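C381 turret protein (Sulfolobus turreted icosahedral virus, PDB 4IND) forms the turrets of an icosahedral archaeal virus, each chain folding into three jelly rolls and assembling with four further copies. Local coordinates at residues S39-I45 with V56-P62; N66-D72 with I129-P135; I84-N90 with P136-L141; V96-N101 with I118-T123. All blocks are in the same frame, centred on the assembly; numbering follows the deposited sequence. Where two conformers were deposited one is given.

All four contacts lie in the first jelly roll. Interactions 2, 3 and 4 are buried, whereas interaction 1 is only partly so, one strand of its hairpin showing lysines and a glutamine to solvent. Interactions 1 and 3 lie about 8 Å apart, centre to centre, and are stitched by backbone bonds from P59 and V61 to I140 and G137. Interactions 2 and 3 share one chain run, strand 130-134 turning into strand 138-147 at P135 and P136, while interaction 4 meets interaction 3 through neighbouring strands. Chemically, interactions 1 to 3 rest on antiparallel backbone pairing; interaction 4 instead fastens a loop through D120 and N101.

Interaction 1 (S39-I45 with V56-P62); sequences SYKLKQI and VSAPVVP
K41 and V60, K43 and A58, and I45 and V56 form the hydrogen-bonded pairs of a beta hairpin, strands 41-49 and 52-60, in the first jelly roll of the turret protein. The short strand segments meet at 139°, and six backbone hydrogen bonds join them, from K41 N to V60 O at one end to V56 N and I45 O at the other. One face carries K41, K43, I45, V56, A58 and V60. There the K43 chain crosses V60 at about a right angle, its CB 3.8 Å from V60 CG2, and I45 CD1 reaches the same methyl at 4.2 Å. Farther along, K41 is extended and slants across P62, with CE 3.5 Å from P62 CB. This face leads inward at I45 and V60, which both rest on A139, and at V56 and A58, which touch L141.

The reverse face is that of L42, Q44, S57 and P59. With L42 CG anti to the backbone N (chi1 -161°) and a turn at chi2, CD1 comes to 3.6 Å from A58 C. Y40, with CG between its backbone N and carbonyl carbon (chi1 72°), brings its ring slantwise against P59, CD1 being 3.6 Å from P59 CB; L28 of helix 25-31 packs on both residues. S57 N is hydrogen-bonded to N13 of a second subunit, which ties the hairpin into the assembly. At the glutamine end a water bridges the strands, donating to Q44 OE1 at 3.0 Å and hydrogen-bonded to S57 OG at 2.7 Å.

Interaction 2 (N66-D72 with I129-P135); sequences NASIIID and IYYIQLP
An antiparallel strand pair of the first jelly roll, 67-71 against 130-134, makes this contact, with A67 facing L134, I69 facing I132 and I71 facing Y130 as hydrogen-bonded pairs. Their axes run at 162°, and six backbone bonds link them. The face bearing I69, I71, Y130, I132 and L134 looks into the sandwich: I69 CD1 lies 3.8 Å from L134 CD1, and I69 CG2 comes to the edge of the Y130 ring. F143 of strand 138-147 packs on I69 and I71.

The other face is more polar. I70 and Y131 lie side by side, pointing the same way, with I70 CG1 at the ring edge, 3.6 Å from CD1 of Y131. A third subunit adds Y50, whose ring stacks on Y131, and at the strand end D72 is hydrogen-bonded to Y47 OH and salt-bridged to K54 of that subunit. Y131 OH receives a hydrogen bond from Q133 NE2 (2.7 Å, 133° at the hydrogen) and shares a water with S68 OG, so the hydroxyl is held by Q133 of its own strand and, through the water, by S68 of the other. Q133, extended beyond CG, turns its other amide atom across to N66; the amide planes stand 59° apart. Q133 OE1 nevertheless lies near the amide plane of N66, 2.8 Å from N66 ND2.

Interaction 3 (I84-N90 with P136-L141); sequences IKVYNTN and PGLAIL
L141 and K85 meet at one end of an antiparallel pairing between strands 78-88 and 138-147 in the first jelly roll, where L141 N donates to K85 O at 2.8 Å. Going outward, K85 CB and CG both pass 4.2 Å from L141 CB, and K85 CD rests 3.9 Å from L141 CD1. With CG set anti to the backbone N (chi1 -174°), the chain first runs along this leucine; bends at chi3 and chi4 then carry the amine away from it. NZ ends in a cluster of acids, forming salt bridges to E115 and E117 of its own chain and to D72 of a second subunit, which probably keep it protonated.

Y87 and A139 exchange two backbone bonds, their CB atoms 4.1 Å apart. On the opposite side of the sheet L138 CD2 lies 3.7 Å from N88 CA and also touches V86 CG2. T89 closes the pairing with a double grip on G137 O: the backbone N donates at 2.9 Å, and OG1 at 2.6 Å in the carbonyl plane, on a lone pair. N88 OD1 accepts from N90 N in an Asx turn, while its ND2 is hydrogen-bonded to F92 O.

In the sheet, strand 78-88 lies between 138-147 and 114-124, with V86 packed on F116 and I118; from strand 41-49, Y47 touches K85, Y87 and L141, and I45 touches T89.

Interaction 4 (V96-N101 with I118-T123); sequences VTPFFN and IYDIFT
The F100 ring has P98 CB over the centre of one face, 3.7 Å above its plane, while its edge turns toward I121 N. The D120 carboxylate stands nearly upright to this ring, the planes 84° apart, with OD1 3.5 Å from F100 CD1. On one face of the F99 ring, offset toward the rim, lies N101 O; I121 O sits at the ring's edge, and F99 CE2 meets F122 CD1 slantwise at 3.7 Å.

D120 fixes the course of this loop of the first jelly roll. Each carboxylate oxygen uses its syn lone pair for a successive backbone N-H: OD2 accepts from F99 N at 2.8 Å and OD1 from F100 N at 2.7 Å, with angles of 161° and 163° at the hydrogens. OD1 also takes I121 N from the anti side, so the same buried oxygen joins the loop to its own strand. Y130 OH is a second donor to OD2. So surrounded, the carboxylate is probably stabilised as an anion.

Where the loop passes through positive phi values at F100 and N101, N101 OD1 accepts T123 N at 2.9 Å in an almost straight bond, in the carbonyl plane and on a lone pair. N101 ND2 is hydrogen-bonded to S170 O, which brings the second jelly roll into the contact. V96 and I118 touch tip to tip.

Strand 114-124 lies beside 78-88 in the sheet, I118 O bonded to I84 N, while I132 of strand 130-134 packs on V96, I118 and D120, and Y108 of strand 108-110 touches P98 and F100.

Interaction 1 (S39-I45 with V56-P62)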
# COMPACT_ATOMS: atom_id res chain seq x y z
N SER A 39 41.60 -21.07 -2.48
CA SER A 39 41.81 -21.88 -1.30
C SER A 39 41.51 -21.08 -0.04
O SER A 39 41.38 -19.85 -0.08
CB SER A 39 43.25 -22.39 -1.26
OG SER A 39 43.51 -23.27 -2.34
N TYR A 40 41.40 -21.77 1.09
CA TYR A 40 41.26 -21.08 2.36
C TYR A 40 41.94 -21.90 3.43
O TYR A 40 42.22 -23.08 3.24
CB TYR A 40 39.80 -20.85 2.71
CG TYR A 40 39.06 -22.10 3.11
CD1 TYR A 40 39.05 -22.53 4.43
CD2 TYR A 40 38.35 -22.83 2.17
CE1 TYR A 40 38.36 -23.67 4.80
CE2 TYR A 40 37.66 -23.96 2.52
CZ TYR A 40 37.65 -24.37 3.84
OH TYR A 40 36.97 -25.50 4.21
N LYS A 41 42.27 -21.25 4.54
CA LYS A 41 42.82 -21.94 5.71
C LYS A 41 41.91 -21.57 6.86
O LYS A 41 41.58 -20.40 7.06
CB LYS A 41 44.22 -21.44 6.07
CG LYS A 41 45.28 -21.56 5.00
CD LYS A 41 46.57 -20.85 5.48
CE LYS A 41 47.72 -21.06 4.50
NZ LYS A 41 48.86 -20.14 4.82
N LEU A 42 41.49 -22.56 7.64
CA LEU A 42 40.57 -22.28 8.73
C LEU A 42 41.41 -21.82 9.91
O LEU A 42 42.34 -22.48 10.32
CB LEU A 42 39.76 -23.51 9.08
CG LEU A 42 38.47 -23.28 9.87
CD1 LEU A 42 37.44 -22.52 9.04
CD2 LEU A 42 37.92 -24.63 10.32
N LYS A 43 41.11 -20.64 10.44
CA LYS A 43 41.91 -20.10 11.53
C LYS A 43 41.08 -19.55 12.65
O LYS A 43 39.95 -19.11 12.47
CB LYS A 43 42.85 -18.99 11.04
CG LYS A 43 44.00 -19.48 10.18
CD LYS A 43 45.01 -18.38 9.93
CE LYS A 43 46.19 -18.89 9.10
NZ LYS A 43 46.92 -17.79 8.42
N GLN A 44 41.66 -19.55 13.84
CA GLN A 44 40.96 -18.94 14.95
C GLN A 44 41.17 -17.42 14.90
O GLN A 44 42.31 -16.94 14.92
CB GLN A 44 41.44 -19.52 16.28
CG GLN A 44 40.59 -19.05 17.44
CD GLN A 44 40.69 -19.95 18.65
OE1 GLN A 44 40.01 -20.98 18.74
NE2 GLN A 44 41.52 -19.55 19.60
N ILE A 45 40.07 -16.69 14.84
CA ILE A 45 40.06 -15.25 14.66
C ILE A 45 39.51 -14.59 15.93
O ILE A 45 38.48 -15.01 16.46
CB ILE A 45 39.13 -14.87 13.47
CG1 ILE A 45 39.71 -15.37 12.14
CG2 ILE A 45 38.82 -13.38 13.43
CD1 ILE A 45 41.15 -15.00 11.91
N VAL A 56 36.07 -16.66 16.84
CA VAL A 56 35.47 -17.60 15.88
C VAL A 56 36.55 -18.35 15.08
O VAL A 56 37.70 -17.91 14.99
CB VAL A 56 34.51 -16.90 14.91
CG1 VAL A 56 33.34 -16.27 15.67
CG2 VAL A 56 35.25 -15.84 14.10
N SER A 57 36.19 -19.50 14.51
CA SER A 57 37.05 -20.16 13.52
C SER A 57 36.47 -19.86 12.15
O SER A 57 35.32 -20.19 11.90
CB SER A 57 37.07 -21.66 13.76
OG SER A 57 37.67 -21.94 15.00
N ALA A 58 37.26 -19.23 11.29
CA ALA A 58 36.76 -18.73 10.01
C ALA A 58 37.78 -18.98 8.91
O ALA A 58 38.97 -19.11 9.20
CB ALA A 58 36.43 -17.24 10.12
N PRO A 59 37.33 -19.04 7.65
CA PRO A 59 38.25 -19.24 6.52
C PRO A 59 39.07 -17.97 6.26
O PRO A 59 38.53 -16.85 6.28
CB PRO A 59 37.29 -19.54 5.35
CG PRO A 59 36.03 -18.76 5.74
CD PRO A 59 35.92 -19.02 7.22
N VAL A 60 40.38 -18.13 6.08
CA VAL A 60 41.25 -17.01 5.75
C VAL A 60 41.88 -17.25 4.38
O VAL A 60 42.33 -18.35 4.10
CB VAL A 60 42.40 -16.88 6.78
CG1 VAL A 60 43.28 -15.67 6.46
CG2 VAL A 60 41.83 -16.77 8.19
N VAL A 61 41.92 -16.21 3.54
CA VAL A 61 42.59 -16.32 2.25
C VAL A 61 44.10 -16.46 2.47
O VAL A 61 44.73 -15.63 3.12
CB VAL A 61 42.30 -15.10 1.36
CG1 VAL A 61 42.99 -15.28 -0.01
CG2 VAL A 61 40.79 -14.92 1.19
N PRO A 62 44.69 -17.52 1.92
CA PRO A 62 46.11 -17.76 2.19
C PRO A 62 47.00 -16.92 1.28
O PRO A 62 46.49 -16.30 0.35
CB PRO A 62 46.29 -19.24 1.86
CG PRO A 62 45.21 -19.54 0.87
CD PRO A 62 44.05 -18.64 1.19
O HOH W 1 37.30 -20.89 17.45

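Interaction 2 (N66-D72 with I129-P135)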
# COMPACT_ATOMS: atom_id res chain seq x y z
N ASN A 66 44.62 -13.54 -5.09
CA ASN A 66 43.39 -13.21 -4.42
C ASN A 66 42.39 -14.34 -4.58
O ASN A 66 42.41 -15.07 -5.57
CB ASN A 66 42.79 -11.92 -4.99
CG ASN A 66 43.67 -10.70 -4.78
OD1 ASN A 66 44.61 -10.71 -3.96
ND2 ASN A 66 43.39 -9.65 -5.53
N ALA A 67 41.52 -14.50 -3.60
CA ALA A 67 40.33 -15.35 -3.76
C ALA A 67 39.24 -14.49 -4.40
O ALA A 67 39.38 -13.26 -4.50
CB ALA A 67 39.88 -15.89 -2.43
N SER A 68 38.14 -15.12 -4.81
CA SER A 68 37.02 -14.39 -5.38
C SER A 68 35.71 -14.97 -4.87
O SER A 68 35.62 -16.15 -4.56
CB SER A 68 37.02 -14.49 -6.90
OG SER A 68 38.24 -14.05 -7.45
N ILE A 69 34.70 -14.12 -4.80
CA ILE A 69 33.34 -14.60 -4.66
C ILE A 69 32.66 -14.28 -5.99
O ILE A 69 32.76 -13.17 -6.50
CB ILE A 69 32.62 -13.92 -3.51
CG1 ILE A 69 33.27 -14.33 -2.18
CG2 ILE A 69 31.12 -14.31 -3.50
CD1 ILE A 69 32.81 -13.52 -0.99
N ILE A 70 32.01 -15.28 -6.57
CA ILE A 70 31.37 -15.14 -7.86
C ILE A 70 29.99 -15.81 -7.81
O ILE A 70 29.89 -17.01 -7.51
CB ILE A 70 32.22 -15.82 -8.97
CG1 ILE A 70 33.62 -15.19 -9.06
CG2 ILE A 70 31.53 -15.68 -10.32
CD1 ILE A 70 34.47 -15.78 -10.21
N ILE A 71 28.94 -15.04 -8.09
CA ILE A 71 27.59 -15.58 -8.04
C ILE A 71 26.83 -15.39 -9.35
O ILE A 71 26.39 -14.29 -9.65
CB ILE A 71 26.77 -14.91 -6.91
CG1 ILE A 71 27.59 -14.88 -5.61
CG2 ILE A 71 25.46 -15.66 -6.67
CD1 ILE A 71 26.94 -14.06 -4.47
N ASP A 72 26.67 -16.46 -10.13
CA ASP A 72 25.85 -16.33 -11.34
C ASP A 72 24.52 -17.07 -11.21
O ASP A 72 23.74 -17.15 -12.16
CB ASP A 72 26.61 -16.75 -12.60
CG ASP A 72 26.64 -18.25 -12.79
OD1 ASP A 72 26.67 -18.73 -13.96
OD2 ASP A 72 26.60 -18.97 -11.77
N ILE A 129 26.19 -11.04 -12.99
CA ILE A 129 26.99 -11.94 -12.17
C ILE A 129 27.75 -11.15 -11.12
O ILE A 129 28.52 -10.25 -11.46
CB ILE A 129 28.00 -12.69 -13.04
CG1 ILE A 129 27.25 -13.47 -14.13
CG2 ILE A 129 28.88 -13.58 -12.20
CD1 ILE A 129 28.12 -13.90 -15.29
N TYR A 130 27.55 -11.49 -9.84
CA TYR A 130 28.28 -10.80 -8.78
C TYR A 130 29.74 -11.26 -8.72
O TYR A 130 30.04 -12.44 -8.88
CB TYR A 130 27.60 -11.02 -7.41
CG TYR A 130 28.36 -10.32 -6.31
CD1 TYR A 130 28.32 -8.93 -6.20
CD2 TYR A 130 29.15 -11.03 -5.41
CE1 TYR A 130 29.03 -8.27 -5.21
CE2 TYR A 130 29.89 -10.37 -4.42
CZ TYR A 130 29.81 -8.99 -4.32
OH TYR A 130 30.52 -8.33 -3.35
N TYR A 131 30.64 -10.32 -8.45
CA TYR A 131 32.08 -10.61 -8.48
C TYR A 131 32.83 -9.69 -7.52
O TYR A 131 32.69 -8.48 -7.59
CB TYR A 131 32.62 -10.38 -9.89
CG TYR A 131 34.13 -10.58 -10.02
CD1 TYR A 131 34.69 -11.85 -10.02
CD2 TYR A 131 34.98 -9.51 -10.16
CE1 TYR A 131 36.07 -12.02 -10.16
CE2 TYR A 131 36.34 -9.67 -10.30
CZ TYR A 131 36.89 -10.93 -10.30
OH TYR A 131 38.26 -11.10 -10.43
N ILE A 132 33.65 -10.27 -6.65
CA ILE A 132 34.57 -9.47 -5.85
C ILE A 132 35.81 -10.29 -5.51
O ILE A 132 35.72 -11.49 -5.24
CB ILE A 132 33.89 -8.92 -4.56
CG1 ILE A 132 34.77 -7.87 -3.87
CG2 ILE A 132 33.52 -10.05 -3.61
CD1 ILE A 132 34.06 -7.17 -2.70
N GLN A 133 36.97 -9.65 -5.52
CA GLN A 133 38.21 -10.30 -5.13
C GLN A 133 38.55 -9.97 -3.69
O GLN A 133 38.29 -8.86 -3.22
CB GLN A 133 39.37 -9.88 -6.05
CG GLN A 133 39.27 -10.37 -7.47
CD GLN A 133 40.55 -10.15 -8.25
OE1 GLN A 133 41.65 -10.22 -7.70
NE2 GLN A 133 40.43 -9.84 -9.53
N LEU A 134 39.14 -10.94 -3.00
CA LEU A 134 39.52 -10.79 -1.61
C LEU A 134 40.99 -11.13 -1.47
O LEU A 134 41.40 -12.22 -1.87
CB LEU A 134 38.68 -11.72 -0.72
CG LEU A 134 37.16 -11.53 -0.84
CD1 LEU A 134 36.40 -12.65 -0.14
CD2 LEU A 134 36.74 -10.17 -0.31
N PRO A 135 41.79 -10.21 -0.91
CA PRO A 135 43.25 -10.41 -0.81
C PRO A 135 43.65 -11.37 0.30
O PRO A 135 42.89 -11.59 1.26
CB PRO A 135 43.78 -8.99 -0.50
CG PRO A 135 42.64 -8.34 0.22
CD PRO A 135 41.38 -8.88 -0.43
O HOH W 2 39.04 -13.62 -10.17

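Interaction 3 (I84-N90 with P136-L141)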
# COMPACT_ATOMS: atom_id res chain seq x y z
N ILE A 84 29.66 -8.17 3.65
CA ILE A 84 30.63 -9.22 3.95
C ILE A 84 31.39 -8.83 5.21
O ILE A 84 32.11 -7.84 5.21
CB ILE A 84 31.65 -9.40 2.82
CG1 ILE A 84 30.97 -9.35 1.45
CG2 ILE A 84 32.41 -10.75 2.98
CD1 ILE A 84 31.92 -9.55 0.25
N LYS A 85 31.24 -9.61 6.28
CA LYS A 85 31.99 -9.32 7.51
C LYS A 85 33.35 -9.96 7.37
O LYS A 85 33.47 -11.18 7.18
CB LYS A 85 31.31 -9.87 8.77
CG LYS A 85 32.05 -9.43 10.04
CD LYS A 85 31.45 -10.04 11.34
CE LYS A 85 30.09 -9.44 11.66
NZ LYS A 85 30.19 -7.99 11.95
N VAL A 86 34.40 -9.15 7.44
CA VAL A 86 35.75 -9.72 7.29
C VAL A 86 36.65 -9.26 8.43
O VAL A 86 36.31 -8.34 9.17
CB VAL A 86 36.42 -9.33 5.94
CG1 VAL A 86 35.58 -9.78 4.76
CG2 VAL A 86 36.66 -7.82 5.89
N TYR A 87 37.80 -9.91 8.56
CA TYR A 87 38.79 -9.52 9.54
C TYR A 87 40.17 -9.61 8.88
O TYR A 87 40.55 -10.64 8.31
CB TYR A 87 38.74 -10.40 10.80
CG TYR A 87 39.83 -10.04 11.79
CD1 TYR A 87 39.64 -9.01 12.70
CD2 TYR A 87 41.05 -10.72 11.81
CE1 TYR A 87 40.62 -8.67 13.61
CE2 TYR A 87 42.05 -10.38 12.73
CZ TYR A 87 41.83 -9.35 13.62
OH TYR A 87 42.80 -8.98 14.54
N ASN A 88 40.91 -8.51 8.94
CA ASN A 88 42.20 -8.44 8.29
C ASN A 88 43.27 -8.95 9.25
O ASN A 88 43.61 -8.27 10.22
CB ASN A 88 42.51 -7.00 7.87
CG ASN A 88 43.87 -6.87 7.18
OD1 ASN A 88 44.50 -7.88 6.84
ND2 ASN A 88 44.31 -5.64 6.97
N THR A 89 43.76 -10.16 9.02
CA THR A 89 44.74 -10.76 9.92
C THR A 89 46.13 -10.23 9.67
O THR A 89 47.02 -10.51 10.45
CB THR A 89 44.80 -12.31 9.80
OG1 THR A 89 45.31 -12.65 8.51
CG2 THR A 89 43.41 -12.95 9.97
N ASN A 90 46.33 -9.50 8.57
CA ASN A 90 47.63 -8.92 8.25
C ASN A 90 47.99 -7.73 9.17
O ASN A 90 47.11 -7.03 9.66
CB ASN A 90 47.64 -8.41 6.79
CG ASN A 90 47.28 -9.49 5.78
OD1 ASN A 90 46.30 -9.66 5.39
ND2 ASN A 90 48.10 -10.15 5.43
N PRO A 136 44.86 -11.95 0.19
CA PRO A 136 45.44 -12.83 1.21
C PRO A 136 45.40 -12.22 2.61
O PRO A 136 45.69 -11.03 2.79
CB PRO A 136 46.89 -12.98 0.74
CG PRO A 136 46.81 -12.80 -0.74
CD PRO A 136 45.77 -11.74 -0.96
N GLY A 137 45.06 -13.05 3.60
CA GLY A 137 45.09 -12.59 4.98
C GLY A 137 43.73 -12.12 5.48
O GLY A 137 43.56 -11.91 6.67
N LEU A 138 42.77 -11.96 4.57
CA LEU A 138 41.41 -11.60 5.00
C LEU A 138 40.67 -12.85 5.45
O LEU A 138 40.60 -13.84 4.72
CB LEU A 138 40.63 -10.95 3.86
CG LEU A 138 40.55 -9.45 3.71
CD1 LEU A 138 39.36 -9.11 2.80
CD2 LEU A 138 40.46 -8.73 5.06
N ALA A 139 40.16 -12.82 6.67
CA ALA A 139 39.24 -13.84 7.14
C ALA A 139 37.82 -13.44 6.71
O ALA A 139 37.45 -12.26 6.82
CB ALA A 139 39.32 -13.90 8.68
N ILE A 140 37.04 -14.40 6.21
CA ILE A 140 35.67 -14.12 5.83
C ILE A 140 34.71 -14.72 6.85
O ILE A 140 34.62 -15.94 6.98
CB ILE A 140 35.37 -14.71 4.44
CG1 ILE A 140 36.51 -14.36 3.47
CG2 ILE A 140 34.03 -14.22 3.91
CD1 ILE A 140 36.49 -15.16 2.18
N LEU A 141 34.00 -13.87 7.59
CA LEU A 141 33.19 -14.35 8.71
C LEU A 141 31.72 -14.58 8.35
O LEU A 141 31.10 -15.55 8.82
CB LEU A 141 33.27 -13.40 9.91
CG LEU A 141 34.62 -12.90 10.44
CD1 LEU A 141 34.49 -12.44 11.89
CD2 LEU A 141 35.69 -13.94 10.30

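Interaction 4 (V96-N101 with I118-T123)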
# COMPACT_ATOMS: atom_id res chain seq x y z
N VAL A 96 40.04 -3.55 -1.02
CA VAL A 96 39.07 -4.37 -1.72
C VAL A 96 38.37 -3.44 -2.70
O VAL A 96 38.22 -2.24 -2.43
CB VAL A 96 38.07 -4.99 -0.73
CG1 VAL A 96 36.77 -5.31 -1.41
CG2 VAL A 96 38.67 -6.24 -0.07
N THR A 97 37.97 -3.99 -3.84
CA THR A 97 37.26 -3.21 -4.86
C THR A 97 35.83 -3.71 -4.99
O THR A 97 35.59 -4.76 -5.60
CB THR A 97 37.98 -3.32 -6.22
OG1 THR A 97 39.35 -2.90 -6.06
CG2 THR A 97 37.29 -2.47 -7.28
N PRO A 98 34.85 -2.97 -4.41
CA PRO A 98 33.48 -3.48 -4.47
C PRO A 98 32.95 -3.53 -5.89
O PRO A 98 33.38 -2.74 -6.74
CB PRO A 98 32.69 -2.50 -3.58
CG PRO A 98 33.50 -1.28 -3.53
CD PRO A 98 34.95 -1.74 -3.60
N PHE A 99 32.02 -4.45 -6.14
CA PHE A 99 31.41 -4.63 -7.44
C PHE A 99 30.56 -3.42 -7.84
O PHE A 99 30.77 -2.83 -8.90
CB PHE A 99 30.56 -5.91 -7.38
CG PHE A 99 29.95 -6.34 -8.69
CD1 PHE A 99 30.77 -6.70 -9.76
CD2 PHE A 99 28.57 -6.45 -8.84
CE1 PHE A 99 30.20 -7.14 -10.98
CE2 PHE A 99 28.01 -6.89 -10.05
CZ PHE A 99 28.83 -7.24 -11.12
N PHE A 100 29.59 -3.06 -7.01
CA PHE A 100 28.72 -1.91 -7.27
C PHE A 100 28.13 -1.97 -8.68
O PHE A 100 27.87 -0.94 -9.29
CB PHE A 100 29.53 -0.60 -7.12
CG PHE A 100 29.83 -0.20 -5.68
CD1 PHE A 100 29.06 -0.65 -4.63
CD2 PHE A 100 30.90 0.65 -5.39
CE1 PHE A 100 29.34 -0.28 -3.33
CE2 PHE A 100 31.19 1.03 -4.09
CZ PHE A 100 30.41 0.56 -3.06
N ASN A 101 27.96 -3.19 -9.19
CA ASN A 101 27.46 -3.45 -10.54
C ASN A 101 28.41 -3.07 -11.67
O ASN A 101 28.56 -3.83 -12.62
CB ASN A 101 26.05 -2.85 -10.77
CG ASN A 101 24.98 -3.60 -10.02
OD1 ASN A 101 24.91 -4.84 -10.11
ND2 ASN A 101 24.15 -2.88 -9.27
N ILE A 118 32.41 -5.01 4.56
CA ILE A 118 32.41 -4.68 3.14
C ILE A 118 30.96 -4.55 2.69
O ILE A 118 30.21 -5.52 2.78
CB ILE A 118 33.09 -5.81 2.32
CG1 ILE A 118 34.59 -5.89 2.67
CG2 ILE A 118 32.92 -5.58 0.83
CD1 ILE A 118 35.29 -7.10 2.07
N TYR A 119 30.56 -3.38 2.20
CA TYR A 119 29.21 -3.22 1.65
C TYR A 119 29.31 -3.28 0.14
O TYR A 119 30.24 -2.74 -0.45
CB TYR A 119 28.61 -1.85 2.04
CG TYR A 119 28.46 -1.67 3.52
CD1 TYR A 119 27.23 -1.88 4.16
CD2 TYR A 119 29.54 -1.30 4.29
CE1 TYR A 119 27.10 -1.71 5.54
CE2 TYR A 119 29.41 -1.13 5.65
CZ TYR A 119 28.20 -1.34 6.27
OH TYR A 119 28.13 -1.17 7.65
N ASP A 120 28.33 -3.92 -0.49
CA ASP A 120 28.33 -3.97 -1.94
C ASP A 120 26.90 -3.93 -2.45
O ASP A 120 25.93 -4.12 -1.69
CB ASP A 120 29.04 -5.23 -2.43
CG ASP A 120 29.77 -5.01 -3.74
OD1 ASP A 120 29.37 -4.10 -4.50
OD2 ASP A 120 30.77 -5.74 -4.01
N ILE A 121 26.76 -3.66 -3.74
CA ILE A 121 25.43 -3.52 -4.32
C ILE A 121 25.38 -4.41 -5.55
O ILE A 121 26.33 -4.44 -6.35
CB ILE A 121 25.14 -2.08 -4.68
CG1 ILE A 121 25.15 -1.22 -3.40
CG2 ILE A 121 23.79 -1.98 -5.40
CD1 ILE A 121 25.12 0.28 -3.66
N PHE A 122 24.28 -5.14 -5.72
CA PHE A 122 24.20 -6.11 -6.82
C PHE A 122 22.79 -6.14 -7.35
O PHE A 122 21.86 -6.47 -6.63
CB PHE A 122 24.63 -7.50 -6.32
CG PHE A 122 24.45 -8.61 -7.35
CD1 PHE A 122 24.97 -8.49 -8.63
CD2 PHE A 122 23.83 -9.78 -6.99
CE1 PHE A 122 24.83 -9.53 -9.57
CE2 PHE A 122 23.67 -10.83 -7.91
CZ PHE A 122 24.19 -10.70 -9.20
N THR A 123 22.64 -5.79 -8.63
CA THR A 123 21.32 -5.88 -9.26
C THR A 123 21.18 -7.22 -9.93
O THR A 123 21.86 -7.49 -10.92
CB THR A 123 21.13 -4.78 -10.32
OG1 THR A 123 21.28 -3.50 -9.68
CG2 THR A 123 19.73 -4.87 -10.94